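Local coordinates for uncharacterized protein lp_2219 (Lactobacillus plantarum, PDB 3HFQ) that is of unknown function but is a seven-bladed beta-propeller of the lactonase family, and may therefore hydrolyse a lactone, at residues 9-20 against 32-43; 303-313 against 324-335. The protein carries 1 engineered substitution. All coordinates share one frame; numbering follows the deposited sequence.

Interaction 1. Residues 9-20 against 32-43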
loop_
_atom_site.group_PDB
_atom_site.type_symbol
_atom_site.label_atom_id
_atom_site.label_comp_id
_atom_site.label_asym_id
_atom_site.label_seq_id
_atom_site.Cartn_x
_atom_site.Cartn_y
_atom_site.Cartn_z
ATOM N N THR A 9 -1.214 0.244 -12.090
ATOM C CA THR A 9 -1.482 -1.028 -12.752
ATOM C C THR A 9 -0.219 -1.763 -13.154
ATOM O O THR A 9 0.894 -1.273 -12.985
ATOM C CB THR A 9 -2.238 -0.817 -14.077
ATOM O OG1 THR A 9 -1.340 -0.227 -15.030
ATOM C CG2 THR A 9 -3.435 0.107 -13.893
ATOM N N TYR A 10 -0.434 -2.959 -13.694
ATOM C CA TYR A 10 0.619 -3.787 -14.258
ATOM C C TYR A 10 0.339 -3.511 -15.727
ATOM O O TYR A 10 -0.783 -3.137 -16.073
ATOM C CB TYR A 10 0.365 -5.266 -13.987
ATOM C CG TYR A 10 1.077 -5.819 -12.781
ATOM C CD1 TYR A 10 2.437 -6.115 -12.827
ATOM C CD2 TYR A 10 0.391 -6.042 -11.591
ATOM C CE1 TYR A 10 3.095 -6.641 -11.715
ATOM C CE2 TYR A 10 1.034 -6.561 -10.479
ATOM C CZ TYR A 10 2.386 -6.855 -10.545
ATOM O OH TYR A 10 3.018 -7.382 -9.443
ATOM N N THR A 11 1.332 -3.671 -16.590
ATOM C CA THR A 11 1.110 -3.439 -18.012
ATOM C C THR A 11 1.610 -4.641 -18.797
ATOM O O THR A 11 2.445 -4.514 -19.691
ATOM C CB THR A 11 1.836 -2.171 -18.494
ATOM O OG1 THR A 11 3.227 -2.254 -18.158
ATOM C CG2 THR A 11 1.229 -0.938 -17.841
ATOM N N LYS A 12 1.081 -5.809 -18.448
ATOM C CA LYS A 12 1.464 -7.061 -19.086
ATOM C C LYS A 12 0.443 -7.547 -20.111
ATOM O O LYS A 12 0.739 -8.447 -20.898
ATOM C CB LYS A 12 1.677 -8.142 -18.021
ATOM C CG LYS A 12 2.800 -7.828 -17.038
ATOM C CD LYS A 12 3.012 -8.944 -16.018
ATOM C CE LYS A 12 1.869 -9.028 -15.013
ATOM N NZ LYS A 12 2.142 -10.025 -13.933
ATOM N N LYS A 13 -0.750 -6.959 -20.108
ATOM C CA LYS A 13 -1.791 -7.368 -21.046
ATOM C C LYS A 13 -2.412 -6.240 -21.864
ATOM O O LYS A 13 -2.173 -6.142 -23.069
ATOM C CB LYS A 13 -2.896 -8.134 -20.306
ATOM C CG LYS A 13 -2.438 -9.481 -19.758
ATOM C CD LYS A 13 -3.570 -10.266 -19.108
ATOM C CE LYS A 13 -3.974 -9.682 -17.765
ATOM N NZ LYS A 13 -5.046 -10.487 -17.115
ATOM N N THR A 14 -3.208 -5.389 -21.226
ATOM C CA THR A 14 -3.857 -4.305 -21.954
ATOM C C THR A 14 -3.658 -2.898 -21.396
ATOM O O THR A 14 -3.917 -1.915 -22.089
ATOM C CB THR A 14 -5.370 -4.557 -22.066
ATOM O OG1 THR A 14 -5.986 -3.450 -22.734
ATOM C CG2 THR A 14 -5.987 -4.715 -20.690
ATOM N N SER A 15 -3.208 -2.795 -20.151
ATOM C CA SER A 15 -2.994 -1.487 -19.531
ATOM C C SER A 15 -1.875 -0.694 -20.206
ATOM O O SER A 15 -0.880 -1.265 -20.646
ATOM C CB SER A 15 -2.661 -1.654 -18.048
ATOM O OG SER A 15 -2.284 -0.415 -17.472
ATOM N N GLN A 16 -2.042 0.623 -20.277
ATOM C CA GLN A 16 -1.030 1.486 -20.880
ATOM C C GLN A 16 -0.319 2.342 -19.836
ATOM O O GLN A 16 0.516 3.185 -20.179
ATOM C CB GLN A 16 -1.658 2.393 -21.942
ATOM C CG GLN A 16 -2.134 1.658 -23.176
ATOM C CD GLN A 16 -2.732 2.594 -24.204
ATOM O OE1 GLN A 16 -3.679 3.326 -23.917
ATOM N NE2 GLN A 16 -2.181 2.577 -25.412
ATOM N N GLY A 17 -0.648 2.133 -18.564
ATOM C CA GLY A 17 0.003 2.901 -17.516
ATOM C C GLY A 17 -0.875 3.319 -16.352
ATOM O O GLY A 17 -1.626 2.514 -15.796
ATOM N N ILE A 18 -0.772 4.592 -15.982
ATOM C CA ILE A 18 -1.539 5.143 -14.872
ATOM C C ILE A 18 -2.845 5.751 -15.371
ATOM O O ILE A 18 -2.846 6.584 -16.282
ATOM C CB ILE A 18 -0.717 6.228 -14.136
ATOM C CG1 ILE A 18 0.604 5.625 -13.654
ATOM C CG2 ILE A 18 -1.505 6.780 -12.953
ATOM C CD1 ILE A 18 1.595 6.644 -13.145
ATOM N N TYR A 19 -3.957 5.325 -14.780
ATOM C CA TYR A 19 -5.264 5.846 -15.161
ATOM C C TYR A 19 -5.800 6.784 -14.094
ATOM O O TYR A 19 -5.275 6.841 -12.980
ATOM C CB TYR A 19 -6.263 4.701 -15.399
ATOM C CG TYR A 19 -5.915 3.836 -16.593
ATOM C CD1 TYR A 19 -4.940 2.845 -16.496
ATOM C CD2 TYR A 19 -6.513 4.053 -17.838
ATOM C CE1 TYR A 19 -4.561 2.092 -17.604
ATOM C CE2 TYR A 19 -6.139 3.306 -18.958
ATOM C CZ TYR A 19 -5.161 2.328 -18.832
ATOM O OH TYR A 19 -4.774 1.586 -19.922
ATOM N N GLN A 20 -6.842 7.530 -14.445
ATOM C CA GLN A 20 -7.447 8.457 -13.504
ATOM C C GLN A 20 -8.960 8.404 -13.631
ATOM O O GLN A 20 -9.501 8.180 -14.714
ATOM C CB GLN A 20 -6.923 9.880 -13.739
ATOM C CG GLN A 20 -7.392 10.563 -15.019
ATOM C CD GLN A 20 -6.660 11.872 -15.271
ATOM O OE1 GLN A 20 -6.342 12.609 -14.334
ATOM N NE2 GLN A 20 -6.399 12.173 -16.539
ATOM N N ASN A 32 -13.652 5.726 -14.882
ATOM C CA ASN A 32 -12.241 5.649 -15.229
ATOM C C ASN A 32 -12.235 6.617 -16.405
ATOM O O ASN A 32 -12.659 6.266 -17.505
ATOM C CB ASN A 32 -11.833 4.245 -15.692
ATOM C CG ASN A 32 -10.406 4.199 -16.224
ATOM O OD1 ASN A 32 -9.881 3.131 -16.545
ATOM N ND2 ASN A 32 -9.775 5.365 -16.326
ATOM N N ASP A 33 -11.800 7.847 -16.152
ATOM C CA ASP A 33 -11.783 8.883 -17.176
ATOM C C ASP A 33 -10.736 8.700 -18.265
ATOM O O ASP A 33 -10.813 9.333 -19.316
ATOM C CB ASP A 33 -11.621 10.262 -16.525
ATOM C CG ASP A 33 -12.702 10.547 -15.497
ATOM O OD1 ASP A 33 -13.884 10.271 -15.789
ATOM O OD2 ASP A 33 -12.375 11.051 -14.400
ATOM N N GLY A 34 -9.755 7.843 -18.022
ATOM C CA GLY A 34 -8.743 7.624 -19.035
ATOM C C GLY A 34 -7.324 7.580 -18.516
ATOM O O GLY A 34 -7.071 7.744 -17.323
ATOM N N LEU A 35 -6.396 7.356 -19.438
ATOM C CA LEU A 35 -4.977 7.268 -19.128
ATOM C C LEU A 35 -4.390 8.630 -18.764
ATOM O O LEU A 35 -4.571 9.609 -19.487
ATOM C CB LEU A 35 -4.236 6.697 -20.337
ATOM C CG LEU A 35 -2.739 6.428 -20.193
ATOM C CD1 LEU A 35 -2.529 5.216 -19.297
ATOM C CD2 LEU A 35 -2.133 6.181 -21.573
ATOM N N LEU A 36 -3.689 8.688 -17.637
ATOM C CA LEU A 36 -3.060 9.923 -17.194
ATOM C C LEU A 36 -1.603 9.931 -17.650
ATOM O O LEU A 36 -1.089 10.952 -18.104
ATOM C CB LEU A 36 -3.123 10.046 -15.668
ATOM C CG LEU A 36 -2.376 11.233 -15.046
ATOM C CD1 LEU A 36 -2.995 12.546 -15.510
ATOM C CD2 LEU A 36 -2.432 11.131 -13.533
ATOM N N ALA A 37 -0.940 8.787 -17.537
ATOM C CA ALA A 37 0.459 8.696 -17.939
ATOM C C ALA A 37 0.819 7.347 -18.540
ATOM O O ALA A 37 0.595 6.300 -17.926
ATOM C CB ALA A 37 1.359 8.983 -16.745
ATOM N N ALA A 38 1.379 7.375 -19.745
ATOM C CA ALA A 38 1.799 6.151 -20.409
ATOM C C ALA A 38 3.136 5.766 -19.787
ATOM O O ALA A 38 4.107 6.519 -19.872
ATOM C CB ALA A 38 1.957 6.386 -21.907
ATOM N N THR A 39 3.173 4.604 -19.146
ATOM C CA THR A 39 4.381 4.118 -18.491
ATOM C C THR A 39 4.258 2.610 -18.243
ATOM O O THR A 39 3.172 2.045 -18.365
ATOM C CB THR A 39 4.612 4.877 -17.156
ATOM O OG1 THR A 39 5.820 4.421 -16.536
ATOM C CG2 THR A 39 3.436 4.670 -16.211
ATOM N N GLN A 40 5.366 1.955 -17.908
ATOM C CA GLN A 40 5.348 0.511 -17.685
ATOM C C GLN A 40 5.343 0.070 -16.223
ATOM O O GLN A 40 6.132 0.555 -15.417
ATOM C CB GLN A 40 6.533 -0.145 -18.401
ATOM C CG GLN A 40 6.427 -0.134 -19.920
ATOM C CD GLN A 40 5.235 -0.928 -20.420
ATOM O OE1 GLN A 40 5.144 -2.139 -20.203
ATOM N NE2 GLN A 40 4.311 -0.248 -21.090
ATOM N N ASN A 41 4.443 -0.862 -15.913
ATOM C CA ASN A 41 4.284 -1.443 -14.578
ATOM C C ASN A 41 4.252 -0.483 -13.389
ATOM O O ASN A 41 4.998 -0.649 -12.423
ATOM C CB ASN A 41 5.363 -2.508 -14.345
ATOM C CG ASN A 41 4.953 -3.888 -14.851
ATOM O OD1 ASN A 41 4.003 -4.036 -15.627
ATOM N ND2 ASN A 41 5.680 -4.908 -14.411
ATOM N N PRO A 42 3.378 0.533 -13.439
ATOM C CA PRO A 42 3.282 1.491 -12.331
ATOM C C PRO A 42 2.375 0.874 -11.267
ATOM O O PRO A 42 1.270 1.360 -11.022
ATOM C CB PRO A 42 2.656 2.706 -12.996
ATOM C CG PRO A 42 1.682 2.060 -13.959
ATOM C CD PRO A 42 2.514 0.940 -14.565
ATOM N N THR A 43 2.862 -0.195 -10.637
ATOM C CA THR A 43 2.090 -0.940 -9.639
ATOM C C THR A 43 1.812 -0.261 -8.303
ATOM O O THR A 43 0.995 -0.751 -7.525
ATOM C CB THR A 43 2.729 -2.317 -9.372
ATOM O OG1 THR A 43 3.985 -2.145 -8.709
ATOM C CG2 THR A 43 2.958 -3.054 -10.687
#

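Interaction 2. Residues 303-313 against 324-335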
loop_
_atom_site.group_PDB
_atom_site.type_symbol
_atom_site.label_atom_id
_atom_site.label_comp_id
_atom_site.label_asym_id
_atom_site.label_seq_id
_atom_site.Cartn_x
_atom_site.Cartn_y
_atom_site.Cartn_z
ATOM N N VAL A 303 -9.811 -2.154 -6.343
ATOM C CA VAL A 303 -9.524 -2.560 -7.716
ATOM C C VAL A 303 -9.141 -4.025 -7.708
ATOM O O VAL A 303 -8.449 -4.485 -6.803
ATOM C CB VAL A 303 -8.370 -1.750 -8.362
ATOM C CG1 VAL A 303 -8.811 -0.322 -8.602
ATOM C CG2 VAL A 303 -7.125 -1.792 -7.482
ATOM N N ASN A 304 -9.611 -4.756 -8.716
ATOM C CA ASN A 304 -9.323 -6.177 -8.844
ATOM C C ASN A 304 -8.354 -6.387 -9.993
ATOM O O ASN A 304 -8.651 -6.069 -11.145
ATOM C CB ASN A 304 -10.619 -6.950 -9.088
ATOM C CG ASN A 304 -11.580 -6.841 -7.924
ATOM O OD1 ASN A 304 -11.368 -7.443 -6.872
ATOM N ND2 ASN A 304 -12.638 -6.055 -8.101
ATOM N N GLN A 305 -7.196 -6.940 -9.657
ATOM C CA GLN A 305 -6.110 -7.191 -10.593
ATOM C C GLN A 305 -6.403 -8.099 -11.786
ATOM O O GLN A 305 -6.119 -7.734 -12.930
ATOM C CB GLN A 305 -4.912 -7.747 -9.811
ATOM C CG GLN A 305 -3.677 -8.038 -10.634
ATOM C CD GLN A 305 -2.530 -8.581 -9.792
ATOM O OE1 GLN A 305 -1.489 -8.963 -10.319
ATOM N NE2 GLN A 305 -2.718 -8.613 -8.478
ATOM N N ASN A 306 -6.976 -9.270 -11.530
ATOM C CA ASN A 306 -7.226 -10.232 -12.602
ATOM C C ASN A 306 -8.480 -10.056 -13.456
ATOM O O ASN A 306 -8.552 -10.601 -14.558
ATOM C CB ASN A 306 -7.204 -11.660 -12.038
ATOM C CG ASN A 306 -5.874 -12.018 -11.403
ATOM O OD1 ASN A 306 -4.839 -11.449 -11.744
ATOM N ND2 ASN A 306 -5.893 -12.980 -10.490
ATOM N N THR A 307 -9.464 -9.304 -12.970
ATOM C CA THR A 307 -10.689 -9.107 -13.736
ATOM C C THR A 307 -10.829 -7.703 -14.319
ATOM O O THR A 307 -11.857 -7.362 -14.904
ATOM C CB THR A 307 -11.926 -9.458 -12.892
ATOM O OG1 THR A 307 -11.805 -8.869 -11.591
ATOM C CG2 THR A 307 -12.049 -10.980 -12.745
ATOM N N ASP A 308 -9.786 -6.893 -14.160
ATOM C CA ASP A 308 -9.767 -5.544 -14.712
ATOM C C ASP A 308 -10.962 -4.680 -14.326
ATOM O O ASP A 308 -11.485 -3.947 -15.163
ATOM C CB ASP A 308 -9.701 -5.616 -16.240
ATOM C CG ASP A 308 -8.547 -6.457 -16.735
ATOM O OD1 ASP A 308 -8.780 -7.333 -17.594
ATOM O OD2 ASP A 308 -7.408 -6.243 -16.272
ATOM N N ASN A 309 -11.402 -4.758 -13.078
ATOM C CA ASN A 309 -12.535 -3.938 -12.667
ATOM C C ASN A 309 -12.388 -3.347 -11.278
ATOM O O ASN A 309 -11.708 -3.900 -10.420
ATOM C CB ASN A 309 -13.852 -4.726 -12.761
ATOM C CG ASN A 309 -13.740 -6.148 -12.230
ATOM O OD1 ASN A 309 -12.757 -6.521 -11.593
ATOM N ND2 ASN A 309 -14.770 -6.949 -12.489
ATOM N N ALA A 310 -13.023 -2.197 -11.082
ATOM C CA ALA A 310 -12.995 -1.507 -9.805
ATOM C C ALA A 310 -14.410 -1.555 -9.248
ATOM O O ALA A 310 -15.380 -1.665 -10.003
ATOM C CB ALA A 310 -12.544 -0.063 -9.996
ATOM N N THR A 311 -14.523 -1.476 -7.930
ATOM C CA THR A 311 -15.820 -1.532 -7.268
ATOM C C THR A 311 -15.957 -0.389 -6.276
ATOM O O THR A 311 -15.005 -0.056 -5.565
ATOM C CB THR A 311 -15.989 -2.870 -6.522
ATOM O OG1 THR A 311 -15.806 -3.953 -7.443
ATOM C CG2 THR A 311 -17.377 -2.973 -5.899
ATOM N N LEU A 312 -17.142 0.210 -6.239
ATOM C CA LEU A 312 -17.419 1.320 -5.335
ATOM C C LEU A 312 -18.391 0.895 -4.243
ATOM O O LEU A 312 -19.424 0.284 -4.528
ATOM C CB LEU A 312 -18.029 2.500 -6.105
ATOM C CG LEU A 312 -18.500 3.677 -5.239
ATOM C CD1 LEU A 312 -17.297 4.375 -4.622
ATOM C CD2 LEU A 312 -19.298 4.662 -6.079
ATOM N N TYR A 313 -18.054 1.224 -2.999
ATOM C CA TYR A 313 -18.906 0.915 -1.853
ATOM C C TYR A 313 -19.264 2.186 -1.118
ATOM O O TYR A 313 -18.531 3.173 -1.164
ATOM C CB TYR A 313 -18.198 0.052 -0.803
ATOM C CG TYR A 313 -17.634 -1.253 -1.265
ATOM C CD1 TYR A 313 -16.290 -1.360 -1.618
ATOM C CD2 TYR A 313 -18.417 -2.408 -1.271
ATOM C CE1 TYR A 313 -15.739 -2.580 -1.971
ATOM C CE2 TYR A 313 -17.876 -3.635 -1.626
ATOM C CZ TYR A 313 -16.533 -3.714 -1.964
ATOM O OH TYR A 313 -15.972 -4.925 -2.284
ATOM N N LEU A 324 -22.398 -2.448 -1.412
ATOM C CA LEU A 324 -22.136 -2.243 -2.830
ATOM C C LEU A 324 -22.944 -1.121 -3.477
ATOM O O LEU A 324 -24.145 -0.994 -3.249
ATOM C CB LEU A 324 -22.394 -3.550 -3.588
ATOM C CG LEU A 324 -22.169 -3.558 -5.103
ATOM C CD1 LEU A 324 -20.715 -3.233 -5.404
ATOM C CD2 LEU A 324 -22.536 -4.923 -5.670
ATOM N N LEU A 325 -22.271 -0.313 -4.294
ATOM C CA LEU A 325 -22.923 0.778 -5.014
ATOM C C LEU A 325 -22.770 0.557 -6.512
ATOM O O LEU A 325 -23.735 0.654 -7.270
ATOM C CB LEU A 325 -22.309 2.133 -4.642
ATOM C CG LEU A 325 -22.737 2.764 -3.315
ATOM C CD1 LEU A 325 -21.984 4.075 -3.119
ATOM C CD2 LEU A 325 -24.249 3.013 -3.321
ATOM N N GLN A 326 -21.549 0.257 -6.941
ATOM C CA GLN A 326 -21.295 0.035 -8.359
ATOM C C GLN A 326 -20.118 -0.909 -8.555
ATOM O O GLN A 326 -19.143 -0.873 -7.802
ATOM C CB GLN A 326 -21.016 1.370 -9.056
ATOM C CG GLN A 326 -20.797 1.272 -10.565
ATOM C CD GLN A 326 -20.478 2.620 -11.186
ATOM O OE1 GLN A 326 -20.244 3.601 -10.480
ATOM N NE2 GLN A 326 -20.456 2.670 -12.516
ATOM N N LYS A 327 -20.223 -1.762 -9.566
ATOM C CA LYS A 327 -19.164 -2.712 -9.870
ATOM C C LYS A 327 -18.873 -2.698 -11.361
ATOM O O LYS A 327 -19.540 -2.011 -12.136
ATOM C CB LYS A 327 -19.570 -4.129 -9.448
ATOM C CG LYS A 327 -20.754 -4.711 -10.224
ATOM C CD LYS A 327 -21.033 -6.157 -9.812
ATOM C CE LYS A 327 -22.205 -6.753 -10.593
ATOM N NZ LYS A 327 -22.448 -8.180 -10.231
ATOM N N ASP A 328 -17.862 -3.460 -11.747
ATOM C CA ASP A 328 -17.463 -3.584 -13.135
ATOM C C ASP A 328 -17.041 -2.305 -13.844
ATOM O O ASP A 328 -17.316 -2.133 -15.030
ATOM C CB ASP A 328 -18.566 -4.288 -13.930
ATOM C CG ASP A 328 -18.759 -5.726 -13.492
ATOM O OD1 ASP A 328 -17.746 -6.381 -13.170
ATOM O OD2 ASP A 328 -19.912 -6.208 -13.478
ATOM N N VAL A 329 -16.381 -1.407 -13.117
ATOM C CA VAL A 329 -15.865 -0.183 -13.719
ATOM C C VAL A 329 -14.512 -0.639 -14.254
ATOM O O VAL A 329 -13.661 -1.087 -13.491
ATOM C CB VAL A 329 -15.644 0.927 -12.679
ATOM C CG1 VAL A 329 -14.967 2.122 -13.340
ATOM C CG2 VAL A 329 -16.977 1.339 -12.065
ATOM N N THR A 330 -14.311 -0.529 -15.561
ATOM C CA THR A 330 -13.070 -1.004 -16.155
ATOM C C THR A 330 -11.793 -0.213 -15.871
ATOM O O THR A 330 -11.684 0.974 -16.180
ATOM C CB THR A 330 -13.222 -1.163 -17.686
ATOM O OG1 THR A 330 -14.340 -2.014 -17.963
ATOM C CG2 THR A 330 -11.966 -1.792 -18.286
ATOM N N VAL A 331 -10.833 -0.910 -15.271
ATOM C CA VAL A 331 -9.513 -0.377 -14.951
ATOM C C VAL A 331 -8.607 -1.563 -15.244
ATOM O O VAL A 331 -8.542 -2.511 -14.460
ATOM C CB VAL A 331 -9.358 -0.011 -13.458
ATOM C CG1 VAL A 331 -7.906 0.389 -13.181
ATOM C CG2 VAL A 331 -10.292 1.134 -13.091
ATOM N N PRO A 332 -7.895 -1.527 -16.380
ATOM C CA PRO A 332 -7.006 -2.630 -16.752
ATOM C C PRO A 332 -5.855 -2.954 -15.807
ATOM O O PRO A 332 -5.035 -2.096 -15.489
ATOM C CB PRO A 332 -6.522 -2.224 -18.146
ATOM C CG PRO A 332 -6.538 -0.735 -18.089
ATOM C CD PRO A 332 -7.846 -0.449 -17.383
ATOM N N GLU A 333 -5.814 -4.209 -15.365
ATOM C CA GLU A 333 -4.757 -4.699 -14.487
ATOM C C GLU A 333 -4.532 -3.812 -13.259
ATOM O O GLU A 333 -3.400 -3.659 -12.805
ATOM C CB GLU A 333 -3.451 -4.809 -15.285
ATOM C CG GLU A 333 -3.587 -5.554 -16.615
ATOM C CD GLU A 333 -2.277 -5.629 -17.388
ATOM O OE1 GLU A 333 -1.308 -6.214 -16.863
ATOM O OE2 GLU A 333 -2.219 -5.102 -18.517
ATOM N N GLY A 334 -5.607 -3.245 -12.719
ATOM C CA GLY A 334 -5.492 -2.367 -11.562
ATOM C C GLY A 334 -4.951 -2.992 -10.289
ATOM O O GLY A 334 -5.435 -4.039 -9.857
ATOM N N VAL A 335 -3.960 -2.340 -9.676
ATOM C CA VAL A 335 -3.350 -2.840 -8.444
ATOM C C VAL A 335 -3.005 -1.759 -7.409
ATOM O O VAL A 335 -2.364 -2.044 -6.396
ATOM C CB VAL A 335 -2.069 -3.649 -8.745
ATOM C CG1 VAL A 335 -2.431 -4.937 -9.481
ATOM C CG2 VAL A 335 -1.098 -2.809 -9.580
HETATM O O HOH W 1 -5.859 -4.959 -7.428
HETATM O O HOH W 2 -8.583 -3.360 -11.879
HETATM O O HOH W 3 -16.044 -4.938 -10.037
#

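Interaction 1. Residues 9-20 against 32-43
Strand 17-20 pairs antiparallel with 32-38, I18 opposite A37 and Q20 opposite G34; the outer strand turns a corner at L36, beside the classic beta bulge of L36-A37 facing I18, and D33-G34 facing Q20 form a second classic bulge. At the first bulge two donors grip I18 O, L36 N at 2.6 Å and A37 N at 3.2 Å. G17 lies against A37 O, where a side chain would clash. I18 CG1 runs alongside P42 CB at 3.6 Å, the two side chains pointing opposite ways, with T39 CG2 beside them, and I18 also touches L53 and S55 of strand 52-59. L35 has CG anti to its backbone N (chi1 -176°), which brings CD1 over one face of the Y19 ring, 4.0 Å from the centroid and offset toward the rim; the same methyl touches I18 O. The hydroxyl of Y19 accepts the backbone N-H of Q16, so replacing the tyrosine by alanine would probably leave Q16 N without this acceptor and L35 CD1 without its ring. T11 and N41 clasp each other twice: T11 N donates to N41 OD1 at 2.9 Å, nearly straight at 166°, and N41 N donates to T11 OG1, also at 2.9 Å. The N41 amide stands perpendicular to the Y10 ring, with ND2 at the ring edge. T43 CG2 sits centrally over one face of Y10 in a CH-pi contact, 3.6 Å from the centroid, while K12 NZ lies above the opposite face toward the rim. The pairing is that of the two outermost strands of a propeller blade, followed by the link, residues 39-43, that leads to the first strand of the next blade.

Interaction 2. Residues 303-313 against 324-335
A310 packs on V329 and V331, and L312 on L325; the tight side of the hairpin rests on buried A310, L312, V329 and V331, with A310 CB 4.0 Å from V331 CG2. L30 of the neighbouring blade packs on both A310 and L312. L312 O accepts from L325 N and Q326 N, a classic beta bulge, and L312 N returns a straight bond to Q326 O (2.8 Å, 172°). Packing is tight where T311 CG2 crosses L324 CD1 at 3.4 Å, closer than usual for carbons; chi1 of -56° sets OG1 beside the backbone N and CG2 anti to it. These are the outer two strands of the last propeller blade, and the type II turn 331-334 carries the chain out of it. At that turn D308 OD2 accepts E333 N at 2.7 Å on the anti side of the carboxylate, while V331 N reaches D308 O from above the carbonyl plane. The looser, solvent side belongs to D328, T330 and K327. There the N309 amide and D328 carboxylate lie side by side, their planes 20° apart, and ND2 of N309 donates to OD1 of D328 at 3.1 Å. Next to them, a water donates to T311 OG1, which also hydrogen-bonds T283 O, and accepts D328 N.

Overall arrangement
The two contacts come in series along the chain, interaction 1 near the N-terminus and interaction 2 near the C-terminus, yet their centres are only 14 Å apart, each about 17 Å from the centre of the chain. Interaction 2 is the outer hairpin of the last blade; from there the chain leaves that blade and supplies strand 334-339 to the first, beside 2-9. Interaction 1 is the outer hairpin of that same first blade. Chain start and end thus share one four-stranded sheet, the "velcro" closure by which propellers seal their ring. E333 clasps the seam, its carboxylate taking probable hydrogen bonds from the backbone N of K12 and K13, while P332 O packs on T9 CG2.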